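Local coordinates for protein alpha-rhamnosidase (Dictyoglomus thermophilum, PDB 6I60) that probably hydrolyses terminal non-reducing alpha-L-rhamnose residues of alpha-L-rhamnosides, acting as a glycoside hydrolase, at residues Y364-G369 with P448-I453; I389-A394 with R437-L442; Y69-S74 with W88-V93. All coordinates share one frame; numbering follows the deposited sequence.

Contact 1 (Y364-G369 with P448-I453); sequences YVYDFG and PTLEDI
Y366 reaches from its strand into the loop P448-I453, and residues of that loop meet its ring over one face and along its edge. I453 lies over the face, with CG1 3.7 Å from the ring centroid in a CH-pi contact offset toward the rim. L450 comes in obliquely, its CD2 3.6 Å from Y366 CE2. The hydroxyl points at the backbone carbonyl of T449, near the ring plane; the two form a hydrogen bond whose very short length is doubtful. CG of Y366 sits anti to the carbonyl carbon (chi1 -75°), which carries the ring toward the loop. Two residues earlier, Y364 offers a ring face to P448, whose CD stands 3.6 Å from the centroid, almost on the normal. At the other end, F368 CZ meets I453 CG2 at 3.6 Å. Within the loop, T449 OG1 accepts from E451 N at 3.0 Å, an ST turn; D452 OD1 also ties the loop to R381 by a salt bridge. I453 packs on I376 and I378 of strand 375-380, while Y366 touches I441 of strand 438-442. Strand-borne aromatics thus meet the connection between two antiparallel layers, an arrangement characteristic of the beta-sandwich of a concanavalin-like domain.

Contact 2 (I389-A394 with R437-L442); sequences IRIRHA and RYVEIL
A394 O is gripped by two backbone donors, R437 N at 3.0 Å and Y438 N at 3.2 Å, so that two residues face one: a classic beta bulge. Beyond it the strands run antiparallel within the concanavalin-like domain. R392 and E440 form a hydrogen-bonded pair, R392 N reaching E440 O at 2.7 Å. The side chains of I391, H393, V439 and I441 lie on the buried face: I391 CG2 meets V439 CG1 at 3.9 Å, and H393 CD2 lies beside V439 CG2, while H393 ND1 is bonded to A413 O. The opposite face carries the charged side chains R390, R392 and E440. E440, its CG anti to the backbone N (chi1 165°), extends alongside R392, which lays CD rather than its guanidinium against OE2; the guanidinium goes on to a cation-pi contact with Y405. With an alanine in place of R392, Y405 would probably lose its cationic partner and the E440 carboxylate the aliphatic arm beside it. Y405 OH also makes a weak hydrogen bond to E440 OE1. R390, its chain bent at chi3 (80°), centres one guanidinium face on L442 CD2; E440 OE2 lies at the guanidinium edge, where R390 NH2 makes a salt bridge at 3.3 Å whose hydrogen bond is weak.

Contact 3 (Y69-S74 with W88-V93); sequences YQVIVS and WDTGKV
V73 and W88 pack where their two strands pair, V73 CB lying 3.7 Å from W88 CB. V73 CG2 is at the indole edge, and V71 CG1 meets W88 CZ3 obliquely. V71 CG1 also touches T90 CG2 at 3.6 Å, and that threonine methyl lies over one face of the indole, toward its rim. A second apolar patch lies at the other end, where V93 stands over one face of the Y69 ring, its CB 3.9 Å from the centroid in a CH-pi contact. The Y69 ring is swung between the backbone N and the carbonyl carbon (chi1 72°), which sets it alongside V93. Backbone pairing closes both ends: V73 and W88 bond to each other, as do Y69 and V93, with V93 N 2.7 Å from Y69 O. Between them the register slips by one residue, and side chains take over. T90 OG1 accepts from V71 N at 3.3 Å and donates to a lone pair of G91 O, while T90 N bonds only weakly to V71 O. On the face of I72, D89 OD1 receives G91 N at 3.0 Å, an Asx turn, and Q70 NE2 at 3.3 Å, on its syn side but tilted out of the carboxylate plane. K92 forms a salt bridge with D124 and a cation-pi contact with W120. In the immunoglobulin-like N-terminal domain, strand 68-74 lies between strand 112-120 and the outermost strand 88-89; helix 77-80, in the intervening connection, packs on S74.

Contacts 1 and 2 share a domain, with centres about 10 Å apart, and contact 2 is nested along the chain inside the loop that contact 1 closes. Strands 363-368 and 438-442 are neighbours: Y366 N probably bonds to V439 O, and D367 forms a salt bridge with R437 at the bulge. Contact 3 belongs to the immunoglobulin-like domain on the opposite side of the chain's centre, its centre about 57 Å from either. All three are partly buried. Contact 1 relies on aromatic and aliphatic packing between a strand and a loop, contact 2 on continuous antiparallel pairing ended by a bulge, with a mainly apolar face and one bearing an arginine-glutamate cluster, contact 3 on interrupted pairing bridged by polar side chains at a sheet edge.

Contact 1 (Y364-G369 with P448-I453)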
loop_
_atom_site.group_PDB
_atom_site.type_symbol
_atom_site.label_atom_id
_atom_site.label_comp_id
_atom_site.label_asym_id
_atom_site.label_seq_id
_atom_site.Cartn_x
_atom_site.Cartn_y
_atom_site.Cartn_z
ATOM N N TYR A 364 -5.709 -34.629 -3.285
ATOM C CA TYR A 364 -6.083 -33.910 -4.496
ATOM C C TYR A 364 -5.483 -32.511 -4.461
ATOM O O TYR A 364 -5.641 -31.786 -3.472
ATOM C CB TYR A 364 -7.605 -33.851 -4.646
ATOM C CG TYR A 364 -8.213 -35.216 -4.863
ATOM C CD1 TYR A 364 -8.620 -35.995 -3.786
ATOM C CD2 TYR A 364 -8.354 -35.739 -6.141
ATOM C CE1 TYR A 364 -9.164 -37.251 -3.979
ATOM C CE2 TYR A 364 -8.897 -36.994 -6.345
ATOM C CZ TYR A 364 -9.299 -37.746 -5.260
ATOM O OH TYR A 364 -9.837 -38.995 -5.461
ATOM N N VAL A 365 -4.799 -32.139 -5.540
ATOM C CA VAL A 365 -4.048 -30.892 -5.623
ATOM C C VAL A 365 -4.709 -29.983 -6.649
ATOM O O VAL A 365 -5.031 -30.422 -7.760
ATOM C CB VAL A 365 -2.579 -31.148 -5.992
ATOM C CG1 VAL A 365 -1.899 -29.844 -6.363
ATOM C CG2 VAL A 365 -1.856 -31.837 -4.846
ATOM N N TYR A 366 -4.896 -28.718 -6.282
ATOM C CA TYR A 366 -5.463 -27.710 -7.165
ATOM C C TYR A 366 -4.398 -26.695 -7.554
ATOM O O TYR A 366 -3.504 -26.376 -6.768
ATOM C CB TYR A 366 -6.636 -26.989 -6.497
ATOM C CG TYR A 366 -7.904 -27.805 -6.437
ATOM C CD1 TYR A 366 -8.091 -28.762 -5.449
ATOM C CD2 TYR A 366 -8.915 -27.619 -7.368
ATOM C CE1 TYR A 366 -9.250 -29.510 -5.391
ATOM C CE2 TYR A 366 -10.077 -28.360 -7.318
ATOM C CZ TYR A 366 -10.240 -29.304 -6.326
ATOM O OH TYR A 366 -11.396 -30.045 -6.272
ATOM N N ASP A 367 -4.504 -26.188 -8.778
ATOM C CA ASP A 367 -3.630 -25.133 -9.276
ATOM C C ASP A 367 -4.496 -23.961 -9.707
ATOM O O ASP A 367 -5.401 -24.123 -10.535
ATOM C CB ASP A 367 -2.767 -25.629 -10.438
ATOM C CG ASP A 367 -1.845 -24.550 -10.981
ATOM O OD1 ASP A 367 -1.696 -23.503 -10.316
ATOM O OD2 ASP A 367 -1.269 -24.751 -12.072
ATOM N N PHE A 368 -4.229 -22.787 -9.144
ATOM C CA PHE A 368 -4.986 -21.590 -9.478
ATOM C C PHE A 368 -4.361 -20.787 -10.610
ATOM O O PHE A 368 -4.962 -19.803 -11.053
ATOM C CB PHE A 368 -5.137 -20.702 -8.241
ATOM C CG PHE A 368 -6.242 -21.129 -7.322
ATOM C CD1 PHE A 368 -7.562 -20.858 -7.633
ATOM C CD2 PHE A 368 -5.960 -21.807 -6.147
ATOM C CE1 PHE A 368 -8.583 -21.250 -6.789
ATOM C CE2 PHE A 368 -6.977 -22.201 -5.299
ATOM C CZ PHE A 368 -8.290 -21.922 -5.620
ATOM N N GLY A 369 -3.179 -21.180 -11.086
ATOM C CA GLY A 369 -2.513 -20.480 -12.164
ATOM C C GLY A 369 -1.888 -19.154 -11.794
ATOM O O GLY A 369 -1.363 -18.470 -12.679
ATOM N N PRO A 448 -13.139 -34.451 -5.398
ATOM C CA PRO A 448 -13.622 -33.081 -5.575
ATOM C C PRO A 448 -13.420 -32.590 -7.003
ATOM O O PRO A 448 -12.635 -33.139 -7.779
ATOM C CB PRO A 448 -12.757 -32.284 -4.589
ATOM C CG PRO A 448 -11.467 -33.039 -4.536
ATOM C CD PRO A 448 -11.770 -34.492 -4.850
ATOM N N THR A 449 -14.161 -31.539 -7.342
ATOM C CA THR A 449 -14.115 -30.930 -8.666
ATOM C C THR A 449 -13.558 -29.514 -8.569
ATOM O O THR A 449 -13.152 -29.048 -7.501
ATOM C CB THR A 449 -15.503 -30.916 -9.311
ATOM O OG1 THR A 449 -16.205 -29.733 -8.909
ATOM C CG2 THR A 449 -16.303 -32.136 -8.896
ATOM N N LEU A 450 -13.550 -28.823 -9.707
ATOM C CA LEU A 450 -13.082 -27.445 -9.757
ATOM C C LEU A 450 -14.124 -26.448 -9.270
ATOM O O LEU A 450 -13.807 -25.260 -9.143
ATOM C CB LEU A 450 -12.653 -27.085 -11.181
ATOM C CG LEU A 450 -11.638 -28.025 -11.837
ATOM C CD1 LEU A 450 -11.195 -27.484 -13.186
ATOM C CD2 LEU A 450 -10.440 -28.241 -10.928
ATOM N N GLU A 451 -15.352 -26.893 -9.004
ATOM C CA GLU A 451 -16.375 -26.026 -8.433
ATOM C C GLU A 451 -16.382 -26.059 -6.910
ATOM O O GLU A 451 -16.745 -25.059 -6.277
ATOM C CB GLU A 451 -17.758 -26.422 -8.960
ATOM C CG GLU A 451 -18.892 -25.500 -8.520
ATOM C CD GLU A 451 -19.720 -26.076 -7.375
ATOM O OE1 GLU A 451 -19.314 -27.105 -6.793
ATOM O OE2 GLU A 451 -20.780 -25.493 -7.057
ATOM N N ASP A 452 -15.980 -27.180 -6.309
ATOM C CA ASP A 452 -15.961 -27.319 -4.857
ATOM C C ASP A 452 -14.849 -26.519 -4.194
ATOM O O ASP A 452 -14.787 -26.493 -2.961
ATOM C CB ASP A 452 -15.831 -28.794 -4.477
ATOM C CG ASP A 452 -16.927 -29.649 -5.080
ATOM O OD1 ASP A 452 -18.041 -29.125 -5.298
ATOM O OD2 ASP A 452 -16.676 -30.845 -5.338
ATOM N N ILE A 453 -13.976 -25.879 -4.967
ATOM C CA ILE A 453 -12.895 -25.054 -4.441
ATOM C C ILE A 453 -13.056 -23.651 -5.007
ATOM O O ILE A 453 -13.231 -23.483 -6.219
ATOM C CB ILE A 453 -11.513 -25.637 -4.795
ATOM C CG1 ILE A 453 -11.209 -26.855 -3.925
ATOM C CG2 ILE A 453 -10.426 -24.592 -4.629
ATOM C CD1 ILE A 453 -11.566 -26.660 -2.473
#

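Contact 2 (I389-A394 with R437-L442)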
loop_
_atom_site.group_PDB
_atom_site.type_symbol
_atom_site.label_atom_id
_atom_site.label_comp_id
_atom_site.label_asym_id
_atom_site.label_seq_id
_atom_site.Cartn_x
_atom_site.Cartn_y
_atom_site.Cartn_z
ATOM N N ILE A 389 -11.076 -32.584 7.305
ATOM C CA ILE A 389 -10.611 -32.139 5.996
ATOM C C ILE A 389 -9.458 -31.174 6.222
ATOM O O ILE A 389 -9.618 -30.156 6.906
ATOM C CB ILE A 389 -11.735 -31.482 5.180
ATOM C CG1 ILE A 389 -12.603 -32.555 4.522
ATOM C CG2 ILE A 389 -11.163 -30.541 4.128
ATOM C CD1 ILE A 389 -13.943 -32.051 4.059
ATOM N N ARG A 390 -8.298 -31.496 5.657
ATOM C CA ARG A 390 -7.082 -30.715 5.834
ATOM C C ARG A 390 -6.738 -30.010 4.530
ATOM O O ARG A 390 -6.648 -30.653 3.478
ATOM C CB ARG A 390 -5.924 -31.609 6.281
ATOM C CG ARG A 390 -4.680 -30.857 6.712
ATOM C CD ARG A 390 -3.555 -31.818 7.062
ATOM N NE ARG A 390 -2.872 -32.322 5.873
ATOM C CZ ARG A 390 -2.105 -33.407 5.855
ATOM N NH1 ARG A 390 -1.918 -34.109 6.965
ATOM N NH2 ARG A 390 -1.522 -33.792 4.727
ATOM N N ILE A 391 -6.547 -28.695 4.600
ATOM C CA ILE A 391 -6.270 -27.866 3.432
ATOM C C ILE A 391 -4.880 -27.267 3.601
ATOM O O ILE A 391 -4.659 -26.447 4.501
ATOM C CB ILE A 391 -7.319 -26.763 3.248
ATOM C CG1 ILE A 391 -8.731 -27.346 3.323
ATOM C CG2 ILE A 391 -7.100 -26.036 1.933
ATOM C CD1 ILE A 391 -9.803 -26.307 3.557
ATOM N N ARG A 392 -3.951 -27.659 2.736
ATOM C CA ARG A 392 -2.597 -27.130 2.735
ATOM C C ARG A 392 -2.392 -26.204 1.543
ATOM O O ARG A 392 -3.022 -26.365 0.493
ATOM C CB ARG A 392 -1.564 -28.259 2.698
ATOM C CG ARG A 392 -1.720 -29.279 3.813
ATOM C CD ARG A 392 -0.571 -30.273 3.812
ATOM N NE ARG A 392 0.602 -29.747 4.503
ATOM C CZ ARG A 392 1.770 -30.377 4.578
ATOM N NH1 ARG A 392 1.925 -31.562 4.001
ATOM N NH2 ARG A 392 2.784 -29.819 5.229
ATOM N N HIS A 393 -1.499 -25.231 1.712
ATOM C CA HIS A 393 -1.223 -24.228 0.692
ATOM C C HIS A 393 0.278 -24.137 0.457
ATOM O O HIS A 393 1.071 -24.273 1.394
ATOM C CB HIS A 393 -1.772 -22.852 1.096
ATOM C CG HIS A 393 -3.150 -22.895 1.680
ATOM N ND1 HIS A 393 -3.419 -23.430 2.922
ATOM C CD2 HIS A 393 -4.337 -22.458 1.195
ATOM C CE1 HIS A 393 -4.712 -23.328 3.174
ATOM N NE2 HIS A 393 -5.291 -22.740 2.142
ATOM N N ALA A 394 0.666 -23.899 -0.794
ATOM C CA ALA A 394 2.076 -23.813 -1.137
ATOM C C ALA A 394 2.257 -22.935 -2.366
ATOM O O ALA A 394 1.324 -22.709 -3.143
ATOM C CB ALA A 394 2.682 -25.200 -1.380
ATOM N N ARG A 437 -0.089 -20.583 -4.677
ATOM C CA ARG A 437 -0.657 -20.837 -5.992
ATOM C C ARG A 437 -1.381 -22.167 -6.069
ATOM O O ARG A 437 -2.340 -22.293 -6.834
ATOM C CB ARG A 437 0.441 -20.801 -7.069
ATOM C CG ARG A 437 -0.069 -20.931 -8.495
ATOM C CD ARG A 437 1.072 -21.198 -9.465
ATOM N NE ARG A 437 0.592 -21.649 -10.767
ATOM C CZ ARG A 437 1.269 -21.514 -11.903
ATOM N NH1 ARG A 437 2.464 -20.938 -11.902
ATOM N NH2 ARG A 437 0.753 -21.954 -13.043
ATOM N N TYR A 438 -0.961 -23.151 -5.279
ATOM C CA TYR A 438 -1.531 -24.486 -5.278
ATOM C C TYR A 438 -2.152 -24.783 -3.920
ATOM O O TYR A 438 -1.816 -24.163 -2.906
ATOM C CB TYR A 438 -0.469 -25.546 -5.616
ATOM C CG TYR A 438 0.424 -25.171 -6.781
ATOM C CD1 TYR A 438 1.581 -24.425 -6.585
ATOM C CD2 TYR A 438 0.112 -25.563 -8.078
ATOM C CE1 TYR A 438 2.399 -24.079 -7.645
ATOM C CE2 TYR A 438 0.925 -25.222 -9.145
ATOM C CZ TYR A 438 2.069 -24.479 -8.921
ATOM O OH TYR A 438 2.886 -24.134 -9.974
ATOM N N VAL A 439 -3.066 -25.750 -3.913
ATOM C CA VAL A 439 -3.803 -26.133 -2.715
ATOM C C VAL A 439 -3.907 -27.650 -2.685
ATOM O O VAL A 439 -4.276 -28.270 -3.687
ATOM C CB VAL A 439 -5.204 -25.490 -2.680
ATOM C CG1 VAL A 439 -6.169 -26.334 -1.862
ATOM C CG2 VAL A 439 -5.126 -24.078 -2.124
ATOM N N GLU A 440 -3.576 -28.248 -1.544
ATOM C CA GLU A 440 -3.708 -29.683 -1.335
ATOM C C GLU A 440 -4.805 -29.942 -0.312
ATOM O O GLU A 440 -4.822 -29.317 0.753
ATOM C CB GLU A 440 -2.388 -30.295 -0.863
ATOM C CG GLU A 440 -2.532 -31.695 -0.294
ATOM C CD GLU A 440 -1.315 -32.135 0.488
ATOM O OE1 GLU A 440 -0.230 -32.255 -0.121
ATOM O OE2 GLU A 440 -1.441 -32.363 1.710
ATOM N N ILE A 441 -5.716 -30.854 -0.636
ATOM C CA ILE A 441 -6.828 -31.208 0.241
ATOM C C ILE A 441 -6.793 -32.710 0.479
ATOM O O ILE A 441 -6.841 -33.497 -0.474
ATOM C CB ILE A 441 -8.182 -30.781 -0.346
ATOM C CG1 ILE A 441 -8.185 -29.282 -0.637
ATOM C CG2 ILE A 441 -9.317 -31.149 0.605
ATOM C CD1 ILE A 441 -8.816 -28.932 -1.955
ATOM N N LEU A 442 -6.713 -33.103 1.747
ATOM C CA LEU A 442 -6.736 -34.503 2.143
ATOM C C LEU A 442 -7.959 -34.745 3.012
ATOM O O LEU A 442 -8.242 -33.960 3.923
ATOM C CB LEU A 442 -5.460 -34.889 2.896
ATOM C CG LEU A 442 -5.404 -36.334 3.399
ATOM C CD1 LEU A 442 -4.565 -37.197 2.465
ATOM C CD2 LEU A 442 -4.871 -36.400 4.825
#

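Contact 3 (Y69-S74 with W88-V93)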
loop_
_atom_site.group_PDB
_atom_site.type_symbol
_atom_site.label_atom_id
_atom_site.label_comp_id
_atom_site.label_asym_id
_atom_site.label_seq_id
_atom_site.Cartn_x
_atom_site.Cartn_y
_atom_site.Cartn_z
ATOM N N TYR A 69 -11.215 29.024 -4.654
ATOM C CA TYR A 69 -12.164 28.025 -4.186
ATOM C C TYR A 69 -12.871 28.541 -2.940
ATOM O O TYR A 69 -12.425 29.492 -2.294
ATOM C CB TYR A 69 -11.480 26.679 -3.888
ATOM C CG TYR A 69 -10.610 26.688 -2.648
ATOM C CD1 TYR A 69 -11.135 26.372 -1.399
ATOM C CD2 TYR A 69 -9.264 27.015 -2.727
ATOM C CE1 TYR A 69 -10.344 26.386 -0.267
ATOM C CE2 TYR A 69 -8.464 27.028 -1.601
ATOM C CZ TYR A 69 -9.010 26.716 -0.374
ATOM O OH TYR A 69 -8.215 26.730 0.749
ATOM N N GLN A 70 -13.984 27.893 -2.607
ATOM C CA GLN A 70 -14.716 28.189 -1.381
ATOM C C GLN A 70 -15.482 26.942 -0.974
ATOM O O GLN A 70 -16.306 26.447 -1.746
ATOM C CB GLN A 70 -15.676 29.363 -1.567
ATOM C CG GLN A 70 -16.564 29.609 -0.355
ATOM C CD GLN A 70 -17.826 30.372 -0.696
ATOM O OE1 GLN A 70 -17.994 30.842 -1.820
ATOM N NE2 GLN A 70 -18.720 30.503 0.277
ATOM N N VAL A 71 -15.215 26.438 0.227
ATOM C CA VAL A 71 -15.883 25.252 0.748
ATOM C C VAL A 71 -16.718 25.663 1.951
ATOM O O VAL A 71 -16.259 26.430 2.806
ATOM C CB VAL A 71 -14.874 24.145 1.110
ATOM C CG1 VAL A 71 -13.712 24.711 1.899
ATOM C CG2 VAL A 71 -15.557 23.034 1.889
ATOM N N ILE A 72 -17.953 25.176 2.002
ATOM C CA ILE A 72 -18.881 25.469 3.085
ATOM C C ILE A 72 -19.131 24.176 3.840
ATOM O O ILE A 72 -19.426 23.144 3.225
ATOM C CB ILE A 72 -20.199 26.053 2.548
ATOM C CG1 ILE A 72 -19.971 27.475 2.033
ATOM C CG2 ILE A 72 -21.278 25.997 3.617
ATOM C CD1 ILE A 72 -21.213 28.339 2.009
ATOM N N VAL A 73 -19.006 24.212 5.164
ATOM C CA VAL A 73 -19.319 23.054 5.986
ATOM C C VAL A 73 -20.427 23.449 6.945
ATOM O O VAL A 73 -20.360 24.512 7.574
ATOM C CB VAL A 73 -18.086 22.522 6.734
ATOM C CG1 VAL A 73 -18.461 21.280 7.587
ATOM C CG2 VAL A 73 -16.948 22.262 5.723
ATOM N N SER A 74 -21.450 22.604 7.040
ATOM C CA SER A 74 -22.633 22.871 7.839
ATOM C C SER A 74 -22.953 21.658 8.704
ATOM O O SER A 74 -22.360 20.582 8.566
ATOM C CB SER A 74 -23.840 23.217 6.957
ATOM O OG SER A 74 -23.580 24.358 6.158
ATOM N N TRP A 88 -18.138 25.940 8.997
ATOM C CA TRP A 88 -17.000 26.474 8.258
ATOM C C TRP A 88 -17.481 27.218 7.021
ATOM O O TRP A 88 -18.419 26.785 6.346
ATOM C CB TRP A 88 -16.009 25.382 7.839
ATOM C CG TRP A 88 -14.616 25.927 7.575
ATOM C CD1 TRP A 88 -14.124 27.141 7.969
ATOM C CD2 TRP A 88 -13.547 25.277 6.870
ATOM N NE1 TRP A 88 -12.821 27.286 7.557
ATOM C CE2 TRP A 88 -12.443 26.156 6.880
ATOM C CE3 TRP A 88 -13.416 24.040 6.232
ATOM C CZ2 TRP A 88 -11.225 25.835 6.277
ATOM C CZ3 TRP A 88 -12.207 23.725 5.634
ATOM C CH2 TRP A 88 -11.129 24.619 5.660
ATOM N N ASP A 89 -16.808 28.332 6.723
ATOM C CA ASP A 89 -17.043 29.083 5.489
ATOM C C ASP A 89 -15.751 29.829 5.163
ATOM O O ASP A 89 -15.469 30.873 5.758
ATOM C CB ASP A 89 -18.219 30.040 5.630
ATOM C CG ASP A 89 -18.658 30.624 4.297
ATOM O OD1 ASP A 89 -17.796 30.797 3.405
ATOM O OD2 ASP A 89 -19.865 30.914 4.144
ATOM N N THR A 90 -14.973 29.283 4.226
ATOM C CA THR A 90 -13.698 29.893 3.867
ATOM C C THR A 90 -13.866 31.178 3.070
ATOM O O THR A 90 -12.951 32.009 3.061
ATOM C CB THR A 90 -12.851 28.911 3.055
ATOM O OG1 THR A 90 -13.454 28.705 1.771
ATOM C CG2 THR A 90 -12.748 27.586 3.772
ATOM N N GLY A 91 -15.001 31.363 2.403
ATOM C CA GLY A 91 -15.108 32.461 1.471
ATOM C C GLY A 91 -14.264 32.175 0.238
ATOM O O GLY A 91 -13.663 31.110 0.088
ATOM N N LYS A 92 -14.229 33.158 -0.657
ATOM C CA LYS A 92 -13.429 33.045 -1.876
ATOM C C LYS A 92 -11.952 33.055 -1.501
ATOM O O LYS A 92 -11.358 34.113 -1.285
ATOM C CB LYS A 92 -13.758 34.175 -2.844
ATOM C CG LYS A 92 -12.985 34.108 -4.153
ATOM C CD LYS A 92 -13.593 35.022 -5.203
ATOM C CE LYS A 92 -12.623 35.275 -6.341
ATOM N NZ LYS A 92 -13.318 35.847 -7.524
ATOM N N VAL A 93 -11.358 31.868 -1.416
ATOM C CA VAL A 93 -9.942 31.718 -1.101
ATOM C C VAL A 93 -9.151 31.743 -2.403
ATOM O O VAL A 93 -9.321 30.868 -3.258
ATOM C CB VAL A 93 -9.679 30.419 -0.326
ATOM C CG1 VAL A 93 -8.185 30.164 -0.220
ATOM C CG2 VAL A 93 -10.312 30.487 1.048
#